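PDB 1HCU: alpha-1,2-mannosidase, which probably trims alpha-1,2-linked mannose residues from high-mannose N-glycans as a calcium-dependent hydrolase of glycosyl hydrolase family 47. Local coordinates for residues L290-S295 with F355-S360. Numbering follows the deposited sequence.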
loop_
_atom_site.group_PDB
_atom_site.type_symbol
_atom_site.label_atom_id
_atom_site.label_comp_id
_atom_site.label_asym_id
_atom_site.label_seq_id
_atom_site.Cartn_x
_atom_site.Cartn_y
_atom_site.Cartn_z
ATOM N N LEU A 290 15.731 -8.897 16.939
ATOM C CA LEU A 290 14.885 -8.117 16.056
ATOM C C LEU A 290 15.612 -7.722 14.788
ATOM O O LEU A 290 16.823 -7.499 14.793
ATOM C CB LEU A 290 14.418 -6.850 16.765
ATOM C CG LEU A 290 13.011 -6.789 17.351
ATOM C CD1 LEU A 290 12.541 -8.123 17.903
ATOM C CD2 LEU A 290 13.043 -5.741 18.422
ATOM N N THR A 291 14.863 -7.628 13.699
ATOM C CA THR A 291 15.440 -7.230 12.435
ATOM C C THR A 291 14.582 -6.175 11.748
ATOM O O THR A 291 13.411 -6.420 11.455
ATOM C CB THR A 291 15.585 -8.426 11.483
ATOM O OG1 THR A 291 16.471 -9.397 12.058
ATOM C CG2 THR A 291 16.151 -7.959 10.146
ATOM N N PHE A 292 15.172 -5.007 11.493
ATOM C CA PHE A 292 14.488 -3.907 10.808
ATOM C C PHE A 292 15.258 -3.556 9.534
ATOM O O PHE A 292 16.396 -3.985 9.348
ATOM C CB PHE A 292 14.420 -2.647 11.689
ATOM C CG PHE A 292 13.638 -2.828 12.961
ATOM C CD1 PHE A 292 12.311 -3.259 12.926
ATOM C CD2 PHE A 292 14.233 -2.591 14.198
ATOM C CE1 PHE A 292 11.594 -3.452 14.105
ATOM C CE2 PHE A 292 13.521 -2.781 15.386
ATOM C CZ PHE A 292 12.205 -3.212 15.339
ATOM N N LEU A 293 14.639 -2.766 8.663
ATOM C CA LEU A 293 15.293 -2.349 7.427
ATOM C C LEU A 293 15.799 -0.912 7.570
ATOM O O LEU A 293 15.028 0.002 7.903
ATOM C CB LEU A 293 14.324 -2.451 6.236
ATOM C CG LEU A 293 13.831 -3.861 5.863
ATOM C CD1 LEU A 293 13.057 -3.844 4.536
ATOM C CD2 LEU A 293 15.028 -4.782 5.748
ATOM N N SER A 294 17.098 -0.719 7.341
ATOM C CA SER A 294 17.701 0.610 7.417
ATOM C C SER A 294 17.533 1.279 6.060
ATOM O O SER A 294 17.241 0.607 5.068
ATOM C CB SER A 294 19.205 0.525 7.721
ATOM O OG SER A 294 19.466 0.045 9.029
ATOM N N SER A 295 17.710 2.599 6.029
ATOM C CA SER A 295 17.633 3.359 4.791
ATOM C C SER A 295 19.083 3.433 4.344
ATOM O O SER A 295 19.983 3.066 5.107
ATOM C CB SER A 295 17.104 4.768 5.046
ATOM O OG SER A 295 17.991 5.483 5.884
ATOM N N PHE A 355 10.291 5.173 13.878
ATOM C CA PHE A 355 11.057 4.720 15.028
ATOM C C PHE A 355 12.511 4.513 14.625
ATOM O O PHE A 355 12.826 4.413 13.438
ATOM C CB PHE A 355 10.467 3.419 15.608
ATOM C CG PHE A 355 10.537 2.236 14.672
ATOM C CD1 PHE A 355 11.649 1.399 14.655
ATOM C CD2 PHE A 355 9.483 1.967 13.801
ATOM C CE1 PHE A 355 11.712 0.307 13.788
ATOM C CE2 PHE A 355 9.538 0.877 12.928
ATOM C CZ PHE A 355 10.653 0.046 12.923
ATOM N N ALA A 356 13.396 4.452 15.617
ATOM C CA ALA A 356 14.819 4.276 15.342
ATOM C C ALA A 356 15.531 3.411 16.387
ATOM O O ALA A 356 14.980 3.102 17.440
ATOM C CB ALA A 356 15.492 5.643 15.242
ATOM N N TRP A 357 16.763 3.023 16.091
ATOM C CA TRP A 357 17.513 2.188 17.013
ATOM C C TRP A 357 19.005 2.398 16.808
ATOM O O TRP A 357 19.418 3.292 16.068
ATOM C CB TRP A 357 17.140 0.716 16.789
ATOM C CG TRP A 357 17.448 0.219 15.400
ATOM C CD1 TRP A 357 18.537 -0.505 15.012
ATOM C CD2 TRP A 357 16.679 0.453 14.210
ATOM N NE1 TRP A 357 18.499 -0.735 13.658
ATOM C CE2 TRP A 357 17.370 -0.159 13.140
ATOM C CE3 TRP A 357 15.475 1.120 13.942
ATOM C CZ2 TRP A 357 16.897 -0.121 11.822
ATOM C CZ3 TRP A 357 15.005 1.158 12.623
ATOM C CH2 TRP A 357 15.715 0.542 11.586
ATOM N N VAL A 358 19.812 1.593 17.486
ATOM C CA VAL A 358 21.256 1.676 17.346
ATOM C C VAL A 358 21.678 0.398 16.626
ATOM O O VAL A 358 21.409 -0.705 17.109
ATOM C CB VAL A 358 21.956 1.743 18.719
ATOM C CG1 VAL A 358 23.456 1.864 18.526
ATOM C CG2 VAL A 358 21.437 2.931 19.526
ATOM N N ASP A 359 22.310 0.539 15.464
ATOM C CA ASP A 359 22.753 -0.630 14.708
ATOM C C ASP A 359 23.717 -1.428 15.580
ATOM O O ASP A 359 24.732 -0.897 16.018
ATOM C CB ASP A 359 23.467 -0.199 13.430
ATOM C CG ASP A 359 23.813 -1.369 12.539
ATOM O OD1 ASP A 359 23.179 -1.508 11.467
ATOM O OD2 ASP A 359 24.715 -2.154 12.910
ATOM N N SER A 360 23.411 -2.699 15.824
ATOM C CA SER A 360 24.265 -3.534 16.674
ATOM C C SER A 360 25.639 -3.830 16.095
ATOM O O SER A 360 26.562 -4.166 16.831
ATOM C CB SER A 360 23.582 -4.867 16.982
ATOM O OG SER A 360 23.527 -5.688 15.829
HETATM O O HOH W 1 22.355 1.069 10.029
#
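An aromatic cluster of F292, F355 and W357 joins strand 292-297 to the end of strand 354-356 and the loop that follows it in this family 47 mannosidase. Both strands pair with strand 300-306, and no direct hydrogen bond links 290-295 to 355-360; F355 and W357 both touch S305 of that shared neighbour. The side chain of F355 is about 8 Å from that of E353, probably a proton donor in the active site. F355 turns its edge to one face of F292, an edge-to-face pair with centroids 4.8 Å apart and planes at 64°; its CE1 stands over the centre of that ring. W357 holds CG between the backbone N and the carbonyl carbon (chi1 61°), and its six-membered ring lies oblique to F292 at 49°. F292 CB also makes a CH-pi contact over its face, 3.8 Å from the centroid, and CD2 lies above the indole. W357 CH2 reaches L293 O, 3.8 Å away at the indole edge. Beyond W357, one water bridges S294 OG (3.2 Å) and D359 OD1 (3.1 Å), donating to the carboxylate. An alanine at F292 would keep CB but would probably open a gap beside F355 and W357, F355's edge losing its facing ring and the indole the CD2 above it. The grip is thus buried and mainly aromatic, its polar margin held by water and by S282 OG, which hydrogen-bonds both W357 NE1 and D359 OD1.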